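Local coordinates for protein quercetin 2,3-dioxygenase (Escherichia coli, PDB 1TQ5) that cleaves the flavonol quercetin with molecular oxygen in vitro, releasing carbon monoxide, as a metal-dependent two-domain cupin of the pirin family whose physiological role is unknown, at residues Leu65-Glu70 and Asp220-Leu225; Tyr163-Ala166 and Gln172-His175; Lys189-Ile194 and Lys198-Asp203. All coordinates share one frame; numbering follows the deposited sequence.

Interaction 1 of 3, residues Leu65-Glu70 and Asp220-Leu225; sequences LTYVLE and DSEVLL
Tyr-67 and Glu-222 reach for each other from opposite directions and meet at the phenol oxygen. OH of Tyr-67 donates to OE2 of Glu-222 at 2.6 Å, a short bond that uses the syn lone pair of the carboxylate oxygen. OE2 lies at the edge of the ring, near its plane, and the carboxylate is turned 31° from the ring. Both side chains leave the backbone the same way: CG of Tyr-67 (chi1 180°) and CG of Glu-222 (chi1 179°) stand opposite the main-chain N, which sends each straight out from its strand and lets them bridge strands whose nearest CA atoms, those of Tyr-67 and Leu-224, are 10.2 Å apart. Leu-224 adds an apolar touch, its CD2 4.3 Å from CE2 of Tyr-67. A phenylalanine in place of Tyr-67 would probably leave the Glu-222 carboxylate without its hydroxyl mate in this buried contact. The pair joins the two cupin domains: strand 63-70 belongs to the N-terminal one, strand 221-228 to the C-terminal one. Phe-90 stacks on the Tyr-67 ring, Arg-164 of strand 161-167 gives its OH a weak hydrogen bond, and Val-188 touches both Glu-222 and Leu-224.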
loop_
_atom_site.group_PDB
_atom_site.type_symbol
_atom_site.label_atom_id
_atom_site.label_comp_id
_atom_site.label_asym_id
_atom_site.label_seq_id
_atom_site.Cartn_x
_atom_site.Cartn_y
_atom_site.Cartn_z
ATOM N N LEU A 65 -1.369 2.759 6.286
ATOM C CA LEU A 65 -1.628 3.603 5.130
ATOM C C LEU A 65 -2.811 3.097 4.313
ATOM O O LEU A 65 -2.929 1.900 4.059
ATOM C CB LEU A 65 -0.392 3.647 4.238
ATOM C CG LEU A 65 -0.594 4.270 2.857
ATOM C CD1 LEU A 65 -0.678 5.783 2.979
ATOM C CD2 LEU A 65 0.557 3.868 1.957
ATOM N N THR A 66 -3.680 4.013 3.899
ATOM C CA THR A 66 -4.837 3.654 3.084
ATOM C C THR A 66 -4.793 4.377 1.732
ATOM O O THR A 66 -4.513 5.572 1.674
ATOM C CB THR A 66 -6.164 4.053 3.763
ATOM O OG1 THR A 66 -6.216 3.516 5.093
ATOM C CG2 THR A 66 -7.346 3.532 2.957
ATOM N N TYR A 67 -5.054 3.644 0.657
ATOM C CA TYR A 67 -5.104 4.218 -0.682
ATOM C C TYR A 67 -6.456 3.840 -1.281
ATOM O O TYR A 67 -6.729 2.665 -1.522
ATOM C CB TYR A 67 -3.963 3.683 -1.556
ATOM C CG TYR A 67 -3.963 4.241 -2.966
ATOM C CD1 TYR A 67 -4.362 5.558 -3.217
ATOM C CD2 TYR A 67 -3.544 3.465 -4.045
ATOM C CE1 TYR A 67 -4.345 6.088 -4.506
ATOM C CE2 TYR A 67 -3.521 3.986 -5.341
ATOM C CZ TYR A 67 -3.925 5.300 -5.562
ATOM O OH TYR A 67 -3.902 5.827 -6.831
ATOM N N VAL A 68 -7.309 4.842 -1.489
ATOM C CA VAL A 68 -8.642 4.621 -2.040
ATOM C C VAL A 68 -8.613 4.607 -3.564
ATOM O O VAL A 68 -8.176 5.567 -4.199
ATOM C CB VAL A 68 -9.627 5.710 -1.569
ATOM C CG1 VAL A 68 -11.030 5.391 -2.064
ATOM C CG2 VAL A 68 -9.605 5.808 -0.041
ATOM N N LEU A 69 -9.091 3.506 -4.134
ATOM C CA LEU A 69 -9.120 3.317 -5.578
ATOM C C LEU A 69 -10.466 3.682 -6.195
ATOM O O LEU A 69 -10.528 4.213 -7.305
ATOM C CB LEU A 69 -8.797 1.860 -5.903
ATOM C CG LEU A 69 -7.468 1.337 -5.353
ATOM C CD1 LEU A 69 -7.347 -0.155 -5.616
ATOM C CD2 LEU A 69 -6.324 2.088 -6.003
ATOM N N GLU A 70 -11.542 3.394 -5.473
ATOM C CA GLU A 70 -12.885 3.677 -5.962
ATOM C C GLU A 70 -13.823 3.960 -4.792
ATOM O O GLU A 70 -13.770 3.279 -3.765
ATOM C CB GLU A 70 -13.396 2.479 -6.765
ATOM C CG GLU A 70 -14.791 2.649 -7.354
ATOM C CD GLU A 70 -15.336 1.348 -7.923
ATOM O OE1 GLU A 70 -14.635 0.720 -8.745
ATOM O OE2 GLU A 70 -16.464 0.951 -7.550
ATOM N N ASP A 220 -1.367 1.730 -20.474
ATOM C CA ASP A 220 -1.364 2.772 -19.451
ATOM C C ASP A 220 -1.448 2.042 -18.120
ATOM O O ASP A 220 -2.314 1.192 -17.930
ATOM C CB ASP A 220 -2.570 3.703 -19.599
ATOM C CG ASP A 220 -2.626 4.372 -20.958
ATOM O OD1 ASP A 220 -1.592 4.922 -21.393
ATOM O OD2 ASP A 220 -3.709 4.356 -21.584
ATOM N N SER A 221 -0.554 2.366 -17.198
ATOM C CA SER A 221 -0.556 1.682 -15.918
ATOM C C SER A 221 -0.248 2.598 -14.751
ATOM O O SER A 221 0.037 3.785 -14.921
ATOM C CB SER A 221 0.487 0.560 -15.939
ATOM O OG SER A 221 0.326 -0.275 -17.072
ATOM N N GLU A 222 -0.315 2.022 -13.556
ATOM C CA GLU A 222 0.014 2.732 -12.331
ATOM C C GLU A 222 0.502 1.688 -11.344
ATOM O O GLU A 222 -0.138 0.654 -11.157
ATOM C CB GLU A 222 -1.200 3.459 -11.754
ATOM C CG GLU A 222 -0.886 4.193 -10.450
ATOM C CD GLU A 222 -2.069 4.977 -9.913
ATOM O OE1 GLU A 222 -2.581 5.853 -10.647
ATOM O OE2 GLU A 222 -2.486 4.721 -8.759
ATOM N N VAL A 223 1.657 1.946 -10.744
ATOM C CA VAL A 223 2.218 1.033 -9.764
ATOM C C VAL A 223 2.652 1.801 -8.538
ATOM O O VAL A 223 2.912 3.007 -8.596
ATOM C CB VAL A 223 3.459 0.274 -10.300
ATOM C CG1 VAL A 223 3.086 -0.557 -11.515
ATOM C CG2 VAL A 223 4.570 1.264 -10.638
ATOM N N LEU A 224 2.704 1.085 -7.422
ATOM C CA LEU A 224 3.155 1.641 -6.162
ATOM C C LEU A 224 4.528 1.013 -5.999
ATOM O O LEU A 224 4.670 -0.210 -6.092
ATOM C CB LEU A 224 2.245 1.202 -5.012
ATOM C CG LEU A 224 0.774 1.639 -5.067
ATOM C CD1 LEU A 224 0.055 1.132 -3.838
ATOM C CD2 LEU A 224 0.684 3.162 -5.138
ATOM N N LEU A 225 5.542 1.844 -5.788
ATOM C CA LEU A 225 6.886 1.326 -5.628
ATOM C C LEU A 225 7.364 1.586 -4.214
ATOM O O LEU A 225 7.539 2.736 -3.800
ATOM C CB LEU A 225 7.842 1.961 -6.645
ATOM C CG LEU A 225 9.237 1.320 -6.718
ATOM C CD1 LEU A 225 9.794 1.434 -8.132
ATOM C CD2 LEU A 225 10.165 1.984 -5.710
#

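Interaction 2 of 3, residues Tyr163-Ala166 and Gln172-His175; sequences YRWA and QSVH
Trp-165 lays the six-membered end of its indole against strand 172-175 and has more surface buried here than any other residue of the contact. Its CZ2 comes to 3.2 Å from CB of Ser-173, a tight approach that is oblique to the ring. Farther round the indole, CZ3 is 4.1 Å from CB of His-175, which sits at the ring edge near the plane, as does the carbonyl O of Val-174. With CG opposite its backbone N (chi1 -175°), His-175 swings its imidazole past the indole to Tyr-163, where CE1 of His-175 lies 3.9 Å from CE2 of Tyr-163. These two rings have centroids 5.2 Å apart and planes at 70°, an oblique pairing. The strands run nearly antiparallel, at 161°, but their axes stay 10.1 Å apart, too far for backbone pairing: strand 161-167 belongs to the seven-strand sheet of the C-terminal cupin domain and strand 172-175 edges the four-strand sheet facing it. Outside the contact, Tyr-163 bonds Glu-161 through its hydroxyl and has Lys-141 as a cation-pi partner. No hydrogen bond crosses, which leaves mainly van der Waals packing of rings against CB atoms and an imidazole.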
loop_
_atom_site.group_PDB
_atom_site.type_symbol
_atom_site.label_atom_id
_atom_site.label_comp_id
_atom_site.label_asym_id
_atom_site.label_seq_id
_atom_site.Cartn_x
_atom_site.Cartn_y
_atom_site.Cartn_z
ATOM N N TYR A 163 6.386 5.433 -3.788
ATOM C CA TYR A 163 6.082 6.241 -4.956
ATOM C C TYR A 163 4.848 5.702 -5.661
ATOM O O TYR A 163 4.608 4.492 -5.670
ATOM C CB TYR A 163 7.234 6.193 -5.959
ATOM C CG TYR A 163 8.556 6.717 -5.463
ATOM C CD1 TYR A 163 8.964 8.016 -5.756
ATOM C CD2 TYR A 163 9.413 5.907 -4.721
ATOM C CE1 TYR A 163 10.196 8.494 -5.328
ATOM C CE2 TYR A 163 10.646 6.374 -4.285
ATOM C CZ TYR A 163 11.031 7.669 -4.593
ATOM O OH TYR A 163 12.252 8.141 -4.161
ATOM N N ARG A 164 4.058 6.607 -6.227
ATOM C CA ARG A 164 2.907 6.219 -7.028
ATOM C C ARG A 164 3.417 6.576 -8.421
ATOM O O ARG A 164 3.700 7.738 -8.706
ATOM C CB ARG A 164 1.664 7.040 -6.694
ATOM C CG ARG A 164 0.520 6.754 -7.655
ATOM C CD ARG A 164 -0.799 7.360 -7.202
ATOM N NE ARG A 164 -0.741 8.807 -7.017
ATOM C CZ ARG A 164 -1.796 9.553 -6.700
ATOM N NH1 ARG A 164 -1.662 10.863 -6.545
ATOM N NH2 ARG A 164 -2.988 8.987 -6.540
ATOM N N TRP A 165 3.550 5.568 -9.275
ATOM C CA TRP A 165 4.089 5.759 -10.612
ATOM C C TRP A 165 3.052 5.540 -11.712
ATOM O O TRP A 165 2.602 4.415 -11.937
ATOM C CB TRP A 165 5.249 4.778 -10.813
ATOM C CG TRP A 165 6.400 5.306 -11.608
ATOM C CD1 TRP A 165 6.346 6.153 -12.678
ATOM C CD2 TRP A 165 7.781 4.984 -11.420
ATOM N NE1 TRP A 165 7.609 6.379 -13.169
ATOM C CE2 TRP A 165 8.510 5.673 -12.416
ATOM C CE3 TRP A 165 8.477 4.180 -10.508
ATOM C CZ2 TRP A 165 9.902 5.583 -12.523
ATOM C CZ3 TRP A 165 9.862 4.090 -10.615
ATOM C CH2 TRP A 165 10.558 4.790 -11.616
ATOM N N ALA A 166 2.670 6.615 -12.394
ATOM C CA ALA A 166 1.711 6.503 -13.486
ATOM C C ALA A 166 2.511 6.460 -14.785
ATOM O O ALA A 166 3.344 7.329 -15.034
ATOM C CB ALA A 166 0.757 7.694 -13.486
ATOM N N GLN A 172 8.737 4.196 -20.276
ATOM C CA GLN A 172 9.728 3.443 -19.521
ATOM C C GLN A 172 10.575 4.332 -18.621
ATOM O O GLN A 172 10.888 5.474 -18.967
ATOM C CB GLN A 172 10.648 2.691 -20.477
ATOM C CG GLN A 172 11.249 3.578 -21.553
ATOM C CD GLN A 172 12.441 2.945 -22.231
ATOM O OE1 GLN A 172 13.472 2.703 -21.600
ATOM N NE2 GLN A 172 12.309 2.670 -23.525
ATOM N N SER A 173 10.946 3.797 -17.465
ATOM C CA SER A 173 11.777 4.527 -16.519
ATOM C C SER A 173 12.672 3.584 -15.733
ATOM O O SER A 173 12.659 2.373 -15.952
ATOM C CB SER A 173 10.913 5.347 -15.562
ATOM O OG SER A 173 10.402 6.499 -16.207
ATOM N N VAL A 174 13.451 4.155 -14.821
ATOM C CA VAL A 174 14.377 3.388 -13.996
ATOM C C VAL A 174 14.515 4.017 -12.614
ATOM O O VAL A 174 14.494 5.239 -12.478
ATOM C CB VAL A 174 15.791 3.339 -14.637
ATOM C CG1 VAL A 174 16.741 2.544 -13.752
ATOM C CG2 VAL A 174 15.721 2.730 -16.028
ATOM N N HIS A 175 14.651 3.172 -11.597
ATOM C CA HIS A 175 14.827 3.627 -10.218
ATOM C C HIS A 175 16.098 2.957 -9.694
ATOM O O HIS A 175 16.199 1.730 -9.687
ATOM C CB HIS A 175 13.630 3.217 -9.355
ATOM C CG HIS A 175 13.679 3.757 -7.959
ATOM N ND1 HIS A 175 12.945 3.217 -6.925
ATOM C CD2 HIS A 175 14.365 4.796 -7.428
ATOM C CE1 HIS A 175 13.177 3.897 -5.818
ATOM N NE2 HIS A 175 14.036 4.862 -6.096
#

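Interaction 3 of 3, residues Lys189-Ile194 and Lys198-Asp203; sequences KGNVTI and KASTSD. With CD (cadmium ion), chain D.
Val-192 and Ala-199 form an antiparallel hydrogen-bonded pair, with Val-192 N to Ala-199 O at 2.9 Å and Ala-199 N to Val-192 O at 2.8 Å. Thr-193 and Lys-198 follow as a non-hydrogen-bonded pair. On the inner face, CG2 of Val-192 lies 4.2 Å from CB of Ala-199, and both side chains touch Val-187. On the other face, Asn-191 brings OD1 to 3.3 Å from CB of Ser-200, while its ND2 bonds to Ser-219. The two strands make a beta hairpin in the smaller sheet of the C-terminal cupin domain. Farther along, the chains stay side by side: OG1 of Thr-201, turned towards Gly-190 by a chi1 of -64°, accepts a hydrogen bond from its N. The backbone angles of Gly-190 would jam a side chain against the carbonyl O of Lys-189. A type II turn from Ser-200 to Asp-203 leads the chain towards strand 204-208, and N of Ser-200 bonds OD2 of Asp-203 at 2.8 Å. That carboxylate chelates a cadmium ion through both oxygens, OD1 at 2.6 Å and OD2 at 2.5 Å, with four waters completing the shell. Two of these waters bond OG of Ser-200, and one also donates to the carbonyl O of Thr-201.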
loop_
_atom_site.group_PDB
_atom_site.type_symbol
_atom_site.label_atom_id
_atom_site.label_comp_id
_atom_site.label_asym_id
_atom_site.label_seq_id
_atom_site.Cartn_x
_atom_site.Cartn_y
_atom_site.Cartn_z
ATOM N N LYS A 189 -3.009 -1.005 -11.451
ATOM C CA LYS A 189 -3.757 -1.287 -12.669
ATOM C C LYS A 189 -2.868 -1.202 -13.899
ATOM O O LYS A 189 -1.882 -0.476 -13.913
ATOM C CB LYS A 189 -4.933 -0.317 -12.816
ATOM C CG LYS A 189 -4.542 1.132 -13.085
ATOM C CD LYS A 189 -5.780 1.977 -13.395
ATOM C CE LYS A 189 -6.522 1.437 -14.617
ATOM N NZ LYS A 189 -7.784 2.173 -14.910
ATOM N N GLY A 190 -3.220 -1.958 -14.932
ATOM C CA GLY A 190 -2.443 -1.935 -16.152
ATOM C C GLY A 190 -1.588 -3.170 -16.336
ATOM O O GLY A 190 -1.729 -4.151 -15.609
ATOM N N ASN A 191 -0.699 -3.115 -17.317
ATOM C CA ASN A 191 0.186 -4.230 -17.628
ATOM C C ASN A 191 1.590 -3.680 -17.782
ATOM O O ASN A 191 1.834 -2.827 -18.639
ATOM C CB ASN A 191 -0.244 -4.899 -18.938
ATOM C CG ASN A 191 -1.635 -5.498 -18.861
ATOM O OD1 ASN A 191 -1.826 -6.593 -18.329
ATOM N ND2 ASN A 191 -2.617 -4.776 -19.387
ATOM N N VAL A 192 2.510 -4.157 -16.953
ATOM C CA VAL A 192 3.882 -3.689 -17.031
ATOM C C VAL A 192 4.870 -4.847 -17.078
ATOM O O VAL A 192 4.515 -6.006 -16.840
ATOM C CB VAL A 192 4.241 -2.777 -15.828
ATOM C CG1 VAL A 192 3.202 -1.670 -15.688
ATOM C CG2 VAL A 192 4.331 -3.598 -14.541
ATOM N N THR A 193 6.109 -4.518 -17.420
ATOM C CA THR A 193 7.194 -5.490 -17.477
ATOM C C THR A 193 8.270 -4.870 -16.604
ATOM O O THR A 193 8.665 -3.732 -16.823
ATOM C CB THR A 193 7.729 -5.678 -18.925
ATOM O OG1 THR A 193 6.766 -6.396 -19.703
ATOM C CG2 THR A 193 9.026 -6.455 -18.924
ATOM N N ILE A 194 8.726 -5.614 -15.604
ATOM C CA ILE A 194 9.736 -5.118 -14.680
ATOM C C ILE A 194 10.919 -6.082 -14.580
ATOM O O ILE A 194 10.778 -7.217 -14.112
ATOM C CB ILE A 194 9.094 -4.896 -13.285
ATOM C CG1 ILE A 194 7.998 -3.829 -13.403
ATOM C CG2 ILE A 194 10.140 -4.502 -12.265
ATOM C CD1 ILE A 194 7.131 -3.674 -12.172
ATOM N N LYS A 198 6.702 -9.931 -16.519
ATOM C CA LYS A 198 5.426 -9.284 -16.798
ATOM C C LYS A 198 4.509 -9.351 -15.582
ATOM O O LYS A 198 4.450 -10.372 -14.888
ATOM C CB LYS A 198 4.746 -9.933 -18.013
ATOM C CG LYS A 198 3.379 -9.350 -18.345
ATOM C CD LYS A 198 2.929 -9.698 -19.763
ATOM C CE LYS A 198 3.686 -8.879 -20.814
ATOM N NZ LYS A 198 3.226 -9.153 -22.217
ATOM N N ALA A 199 3.818 -8.248 -15.320
ATOM C CA ALA A 199 2.886 -8.160 -14.198
ATOM C C ALA A 199 1.648 -7.390 -14.637
ATOM O O ALA A 199 1.739 -6.453 -15.427
ATOM C CB ALA A 199 3.540 -7.457 -13.018
ATOM N N SER A 200 0.489 -7.790 -14.128
ATOM C CA SER A 200 -0.748 -7.105 -14.479
ATOM C C SER A 200 -1.500 -6.663 -13.229
ATOM O O SER A 200 -1.024 -6.841 -12.108
ATOM C CB SER A 200 -1.629 -8.007 -15.349
ATOM O OG SER A 200 -1.876 -9.257 -14.722
ATOM N N THR A 201 -2.672 -6.076 -13.431
ATOM C CA THR A 201 -3.497 -5.588 -12.337
ATOM C C THR A 201 -3.460 -6.487 -11.094
ATOM O O THR A 201 -3.646 -7.700 -11.177
ATOM C CB THR A 201 -4.963 -5.413 -12.812
ATOM O OG1 THR A 201 -5.015 -4.402 -13.829
ATOM C CG2 THR A 201 -5.865 -4.992 -11.652
ATOM N N SER A 202 -3.183 -5.869 -9.949
ATOM C CA SER A 202 -3.140 -6.550 -8.652
ATOM C C SER A 202 -1.967 -7.470 -8.366
ATOM O O SER A 202 -1.889 -8.041 -7.271
ATOM C CB SER A 202 -4.446 -7.309 -8.408
ATOM O OG SER A 202 -5.517 -6.394 -8.275
ATOM N N ASP A 203 -1.058 -7.620 -9.327
ATOM C CA ASP A 203 0.121 -8.456 -9.105
ATOM C C ASP A 203 1.147 -7.684 -8.294
ATOM O O ASP A 203 1.199 -6.455 -8.342
ATOM C CB ASP A 203 0.806 -8.856 -10.420
ATOM C CG ASP A 203 0.094 -9.960 -11.145
ATOM O OD1 ASP A 203 -0.549 -10.796 -10.475
ATOM O OD2 ASP A 203 0.200 -10.004 -12.395
HETATM CD CD CD D . -1.608 -11.687 -12.625
HETATM O O HOH W 1 -2.129 -11.705 -15.223
HETATM O O HOH W 2 -3.349 -9.912 -12.566
HETATM O O HOH W 3 -3.127 -13.535 -11.603
HETATM O O HOH W 4 0.333 -13.193 -13.399
#

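Overall arrangement
Interaction 1 spans the two domains, closing a loop of 149 residues in which interactions 2 and 3 lie one after the other. Those two belong to the C-terminal cupin domain and share its four-strand sheet, where strands 172-175 and 197-200 are the outermost; they do not touch, their centres about 13 Å apart. Strand 221-228 links all three. It lies beside strand 161-167 of interaction 2 in the seven-strand sheet, and N of Glu-222 probably donates a hydrogen bond to the carbonyl O of Lys-189 in interaction 3. The interdomain contact, its centre about 12 Å from the centre of each of the others, is built onto the C-terminal sandwich, consistent with two similar domains set face to face.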